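PDB 3ON7: oxidoreductase, iron/ascorbate family from Shewanella oneidensis, which probably acts as an Fe(II)- and 2-oxoglutarate-dependent oxygenase, possibly forming ethylene from 2-oxoglutarate or oxidising L-arginine alongside it. Local coordinates for the interface of chains A and B and the interface of chains A and C. Coordinates in Å, arbitrary orientation; residue numbers count along the deposited sequence, not the author numbering. Chains: chain A/B/C, Oxidoreductase, iron/ascorbate family.

Contact 1: the interface of chains A and B. Residues chain A 149, 256-257, 267, 270-271; chain B 62-64.
Flat polar groups carry much of this part of a two-fold symmetric interface between identical chains in the deposited assembly. The amide of B:Asn62 has A:Pro256 CB, a carbon of the ring, over one face, 3.6 Å from the amide carbon CG and almost equally far from the amide O and N. One face of the B:Glu64 carboxylate is covered by the A:Leu270 methyl CD2, 3.6 Å from CD. The ammonium of A:Lys149 meets the same carboxylate tip to tip: NZ lies 2.8 Å from OE1 in a salt bridge, on the syn lone pair, the side of the other oxygen. Bends at chi3 and chi4 (65° and 75°) turn the lysine tip there, while B:Glu64 reaches out extended beyond CG. The carboxylate of A:Asp267 takes the backbone N-H of B:Arg63 at OD2, 2.9 Å from N and 26° above its plane; B:Arg63 is poorly ordered. A water joins A:Asp267 OD1, 2.9 Å away, to B:Glu64 OE1, and probably eases the repulsion between the two acids. A:Met271, a selenomethionine, packs its CE 3.8 Å from B:Glu64 CB. An alanine in place of B:Glu64 would remove the ion pair to A:Lys149 and the water's acceptor, and would probably loosen the chain B loop against helix 266-276. In the fold, helix 266-276 and the loops holding A:Lys149 and A:Pro256 receive a loop of chain B between 3-10 helix 54-59 and strand 68-70.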
loop_
_atom_site.group_PDB
_atom_site.type_symbol
_atom_site.label_atom_id
_atom_site.label_comp_id
_atom_site.label_asym_id
_atom_site.label_seq_id
_atom_site.Cartn_x
_atom_site.Cartn_y
_atom_site.Cartn_z
ATOM N N LYS A 149 3.234 15.904 3.532
ATOM C CA LYS A 149 4.193 14.817 3.787
ATOM C C LYS A 149 5.330 15.153 4.720
ATOM O O LYS A 149 6.042 14.238 5.173
ATOM C CB LYS A 149 4.765 14.273 2.484
ATOM C CG LYS A 149 3.868 13.229 1.809
ATOM C CD LYS A 149 4.503 12.652 0.554
ATOM C CE LYS A 149 5.787 11.832 0.799
ATOM N NZ LYS A 149 5.509 10.490 1.373
ATOM N N PRO A 256 3.552 16.114 -3.404
ATOM C CA PRO A 256 3.760 15.062 -4.411
ATOM C C PRO A 256 3.687 15.526 -5.856
ATOM O O PRO A 256 4.479 15.049 -6.672
ATOM C CB PRO A 256 2.608 14.083 -4.126
ATOM C CG PRO A 256 2.431 14.198 -2.653
ATOM C CD PRO A 256 2.618 15.675 -2.351
ATOM N N SER A 257 2.753 16.443 -6.152
ATOM C CA SER A 257 2.527 16.937 -7.508
ATOM C C SER A 257 3.590 17.928 -7.991
ATOM O O SER A 257 3.523 18.381 -9.115
ATOM C CB SER A 257 1.137 17.580 -7.631
ATOM O OG SER A 257 1.011 18.734 -6.804
ATOM N N ASP A 267 6.105 12.717 -6.636
ATOM C CA ASP A 267 5.352 11.489 -6.513
ATOM C C ASP A 267 5.942 10.374 -7.368
ATOM O O ASP A 267 6.017 9.243 -6.923
ATOM C CB ASP A 267 3.890 11.725 -6.902
ATOM C CG ASP A 267 2.985 10.590 -6.510
ATOM O OD1 ASP A 267 2.970 10.169 -5.321
ATOM O OD2 ASP A 267 2.277 10.101 -7.419
ATOM N N LEU A 270 9.288 9.155 -6.021
ATOM C CA LEU A 270 9.084 8.220 -4.906
ATOM C C LEU A 270 8.628 6.856 -5.428
ATOM O O LEU A 270 9.184 5.840 -5.038
ATOM C CB LEU A 270 8.086 8.781 -3.870
ATOM C CG LEU A 270 7.694 7.873 -2.700
ATOM C CD1 LEU A 270 8.934 7.429 -1.919
ATOM C CD2 LEU A 270 6.697 8.551 -1.777
HETATM N N MSE A 271 7.619 6.816 -6.300
HETATM C CA MSE A 271 7.171 5.528 -6.827
HETATM C C MSE A 271 8.355 4.829 -7.498
HETATM O O MSE A 271 8.545 3.636 -7.312
HETATM C CB MSE A 271 6.005 5.660 -7.833
HETATM C CG MSE A 271 4.728 6.210 -7.301
HETATM SE SE MSE A 271 3.939 5.154 -5.930
HETATM C CE MSE A 271 4.364 6.175 -4.350
ATOM N N ASN B 62 -2.363 11.689 -7.133
ATOM C CA ASN B 62 -1.118 11.222 -6.559
ATOM C C ASN B 62 -1.236 9.736 -6.231
ATOM O O ASN B 62 -2.176 9.311 -5.563
ATOM C CB ASN B 62 -0.764 12.014 -5.298
ATOM C CG ASN B 62 -0.631 13.486 -5.566
ATOM O OD1 ASN B 62 -0.103 13.883 -6.615
ATOM N ND2 ASN B 62 -1.133 14.323 -4.633
ATOM N N ARG B 63 -0.258 8.970 -6.701
ATOM C CA ARG B 63 -0.251 7.527 -6.549
ATOM C C ARG B 63 -0.089 7.107 -5.107
ATOM O O ARG B 63 -0.640 6.099 -4.711
ATOM C CB ARG B 63 0.854 6.883 -7.401
ATOM C CG ARG B 63 0.386 6.359 -8.734
ATOM C CD ARG B 63 -0.150 7.443 -9.620
ATOM N NE ARG B 63 -0.675 6.883 -10.866
ATOM C CZ ARG B 63 -1.486 7.524 -11.710
ATOM N NH1 ARG B 63 -1.895 8.779 -11.459
ATOM N NH2 ARG B 63 -1.894 6.899 -12.816
ATOM N N GLU B 64 0.671 7.861 -4.324
ATOM C CA GLU B 64 0.866 7.495 -2.928
ATOM C C GLU B 64 -0.392 7.640 -2.106
ATOM O O GLU B 64 -0.795 6.690 -1.437
ATOM C CB GLU B 64 1.994 8.306 -2.273
ATOM C CG GLU B 64 2.436 7.688 -0.961
ATOM C CD GLU B 64 3.424 8.514 -0.188
ATOM O OE1 GLU B 64 3.873 9.577 -0.680
ATOM O OE2 GLU B 64 3.745 8.077 0.939
HETATM O O HOH W 1 4.349 10.818 -2.851
#

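Contact 2: the interface of chains A and C. Residues chain A 65-66, 91, 93, 95, 148-149, 151, 253; chain C 275, 278-280.
Direct polar bonds hold C:Gly278 and C:Leu280, at the C-terminal tail of chain C, against chain A in this two-fold symmetric interface of the deposited assembly. The terminal carboxylate oxygen OXT of C:Leu280 accepts from A:His66 ND1 at 2.6 Å; it lies in the ring plane and the bond is nearly straight, 167° at H. This carboxylate would probably polarise the imidazole. A:Lys149 NZ also bonds the C:Gly278 carbonyl O at 2.8 Å, approaching 45° above the carbonyl plane, so not along a lone pair. A water adds indirect links among that same oxygen, the A:Tyr93 hydroxyl and the A:Lys149 carbonyl.

Stacking supplies the cation-pi term: the guanidinium of C:Arg275 lies flat over one face of A:His66, CZ 3.6 Å from the ring centroid and the planes 12° apart. Bends about the CB-CG and CG-CD bonds fold the arginine into place, and its NH2 bonds the C:Val279 carbonyl O of its own chain at 2.9 Å, which holds the guanidinium's rotation and braces the tail.

Apolar packing receives the C:Leu280 side chain, whose two methyls diverge. CD2 lies against the phenol end of A:Tyr93, 3.4 Å from OH, with A:Trp95 lying over one face of that phenol. A:Trp95 is itself pinned by NE1 bonding the A:His148 carbonyl O at 3.0 Å. The other methyl, CD1, rests 3.6 Å from A:His148 CE1.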
loop_
_atom_site.group_PDB
_atom_site.type_symbol
_atom_site.label_atom_id
_atom_site.label_comp_id
_atom_site.label_asym_id
_atom_site.label_seq_id
_atom_site.Cartn_x
_atom_site.Cartn_y
_atom_site.Cartn_z
ATOM N N THR A 65 -1.661 4.891 8.071
ATOM C CA THR A 65 -0.936 6.138 7.776
ATOM C C THR A 65 0.409 6.323 8.499
ATOM O O THR A 65 1.107 7.296 8.278
ATOM C CB THR A 65 -1.833 7.333 8.075
ATOM O OG1 THR A 65 -2.455 7.163 9.354
ATOM C CG2 THR A 65 -2.922 7.456 7.001
ATOM N N HIS A 66 0.766 5.407 9.378
ATOM C CA HIS A 66 2.068 5.442 10.050
ATOM C C HIS A 66 2.395 6.697 10.874
ATOM O O HIS A 66 3.572 7.055 11.078
ATOM C CB HIS A 66 3.168 5.075 9.032
ATOM C CG HIS A 66 2.993 3.689 8.482
ATOM N ND1 HIS A 66 2.285 3.433 7.329
ATOM C CD2 HIS A 66 3.363 2.481 8.972
ATOM C CE1 HIS A 66 2.252 2.131 7.115
ATOM N NE2 HIS A 66 2.895 1.530 8.097
ATOM N N HIS A 91 6.262 9.463 14.957
ATOM C CA HIS A 91 6.033 10.281 13.768
ATOM C C HIS A 91 4.964 11.329 14.046
ATOM O O HIS A 91 3.801 11.001 14.251
ATOM C CB HIS A 91 5.615 9.404 12.601
ATOM C CG HIS A 91 6.762 8.745 11.907
ATOM N ND1 HIS A 91 6.640 8.122 10.679
ATOM C CD2 HIS A 91 8.070 8.654 12.247
ATOM C CE1 HIS A 91 7.821 7.665 10.303
ATOM N NE2 HIS A 91 8.704 7.974 11.238
ATOM N N TYR A 93 2.825 14.477 12.748
ATOM C CA TYR A 93 2.322 15.300 11.645
ATOM C C TYR A 93 1.257 16.219 12.232
ATOM O O TYR A 93 0.512 15.793 13.110
ATOM C CB TYR A 93 1.654 14.437 10.574
ATOM C CG TYR A 93 2.528 13.452 9.850
ATOM C CD1 TYR A 93 3.268 13.822 8.735
ATOM C CD2 TYR A 93 2.551 12.130 10.220
ATOM C CE1 TYR A 93 4.050 12.912 8.069
ATOM C CE2 TYR A 93 3.305 11.233 9.552
ATOM C CZ TYR A 93 4.057 11.628 8.470
ATOM O OH TYR A 93 4.799 10.678 7.813
ATOM N N TRP A 95 -1.471 16.852 11.091
ATOM C CA TRP A 95 -2.741 16.135 10.866
ATOM C C TRP A 95 -2.869 14.804 11.631
ATOM O O TRP A 95 -3.931 14.152 11.611
ATOM C CB TRP A 95 -2.931 15.869 9.369
ATOM C CG TRP A 95 -1.797 15.124 8.677
ATOM C CD1 TRP A 95 -0.856 15.668 7.845
ATOM C CD2 TRP A 95 -1.502 13.718 8.743
ATOM N NE1 TRP A 95 -0.002 14.686 7.382
ATOM C CE2 TRP A 95 -0.379 13.484 7.917
ATOM C CE3 TRP A 95 -2.081 12.637 9.409
ATOM C CZ2 TRP A 95 0.171 12.217 7.742
ATOM C CZ3 TRP A 95 -1.540 11.375 9.232
ATOM C CH2 TRP A 95 -0.419 11.174 8.400
ATOM N N HIS A 148 1.667 18.192 3.210
ATOM C CA HIS A 148 1.082 17.050 3.857
ATOM C C HIS A 148 2.145 16.046 4.285
ATOM O O HIS A 148 1.985 15.416 5.297
ATOM C CB HIS A 148 0.104 16.423 2.850
ATOM C CG HIS A 148 -0.625 15.218 3.335
ATOM N ND1 HIS A 148 -0.584 14.013 2.663
ATOM C CD2 HIS A 148 -1.459 15.034 4.389
ATOM C CE1 HIS A 148 -1.330 13.129 3.304
ATOM N NE2 HIS A 148 -1.882 13.727 4.347
ATOM N N LYS A 149 3.234 15.904 3.532
ATOM C CA LYS A 149 4.193 14.817 3.787
ATOM C C LYS A 149 5.330 15.153 4.720
ATOM O O LYS A 149 6.042 14.238 5.173
ATOM C CB LYS A 149 4.765 14.273 2.484
ATOM C CG LYS A 149 3.868 13.229 1.809
ATOM C CD LYS A 149 4.503 12.652 0.554
ATOM C CE LYS A 149 5.787 11.832 0.799
ATOM N NZ LYS A 149 5.509 10.490 1.373
ATOM N N LEU A 151 7.548 15.549 7.731
ATOM C CA LEU A 151 7.482 14.632 8.875
ATOM C C LEU A 151 8.469 15.084 9.917
ATOM O O LEU A 151 9.601 15.371 9.601
ATOM C CB LEU A 151 7.839 13.209 8.436
ATOM C CG LEU A 151 8.244 12.179 9.507
ATOM C CD1 LEU A 151 7.081 11.868 10.421
ATOM C CD2 LEU A 151 8.776 10.905 8.885
ATOM N N HIS A 253 9.269 17.586 3.056
ATOM C CA HIS A 253 8.888 16.954 1.789
ATOM C C HIS A 253 8.124 17.925 0.909
ATOM O O HIS A 253 7.285 18.681 1.413
ATOM C CB HIS A 253 8.002 15.741 2.033
ATOM C CG HIS A 253 8.740 14.537 2.505
ATOM N ND1 HIS A 253 9.090 14.354 3.827
ATOM C CD2 HIS A 253 9.178 13.440 1.843
ATOM C CE1 HIS A 253 9.720 13.200 3.958
ATOM N NE2 HIS A 253 9.783 12.622 2.770
ATOM N N ARG C 275 9.690 3.857 6.499
ATOM C CA ARG C 275 9.502 4.909 7.492
ATOM C C ARG C 275 10.592 5.965 7.336
ATOM O O ARG C 275 10.322 7.164 7.466
ATOM C CB ARG C 275 9.478 4.374 8.934
ATOM C CG ARG C 275 8.597 3.165 9.165
ATOM C CD ARG C 275 7.114 3.423 9.054
ATOM N NE ARG C 275 6.620 3.681 7.697
ATOM C CZ ARG C 275 6.177 2.764 6.830
ATOM N NH1 ARG C 275 6.172 1.472 7.108
ATOM N NH2 ARG C 275 5.720 3.157 5.656
ATOM N N GLY C 278 9.661 8.278 4.609
ATOM C CA GLY C 278 8.485 9.109 4.861
ATOM C C GLY C 278 7.264 8.654 4.079
ATOM O O GLY C 278 6.376 9.446 3.838
ATOM N N VAL C 279 7.243 7.389 3.674
ATOM C CA VAL C 279 6.131 6.791 2.944
ATOM C C VAL C 279 4.953 6.537 3.908
ATOM O O VAL C 279 5.113 5.867 4.937
ATOM C CB VAL C 279 6.553 5.446 2.350
ATOM C CG1 VAL C 279 5.376 4.730 1.754
ATOM C CG2 VAL C 279 7.675 5.622 1.337
ATOM N N LEU C 280 3.776 7.060 3.592
ATOM C CA LEU C 280 2.636 6.899 4.502
ATOM C C LEU C 280 2.054 5.462 4.579
ATOM O O LEU C 280 2.170 4.584 3.715
ATOM C CB LEU C 280 1.541 7.912 4.185
ATOM C CG LEU C 280 1.993 9.372 4.103
ATOM C CD1 LEU C 280 0.788 10.276 3.908
ATOM C CD2 LEU C 280 2.732 9.788 5.325
ATOM O OXT LEU C 280 1.437 5.121 5.588
HETATM O O HOH W 2 5.975 11.340 5.382
#

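The C-alpha centres of contact 1 and contact 2 lie about 12 Å apart, and A:Lys149 belongs to both: its ammonium reaches a side-chain carboxylate of chain B and a backbone carbonyl of chain C. The same segments recur in different roles. Helix 266-276 receives chain B in contact 1, while its counterpart in chain C, running to 277, leads into the tail of contact 2. The loop around 62-66 serves contact 1 through chain B and contact 2 through chain A. Such reuse probably couples the two interfaces in the deposited four-chain assembly, although the structure alone does not establish a tetramer in solution.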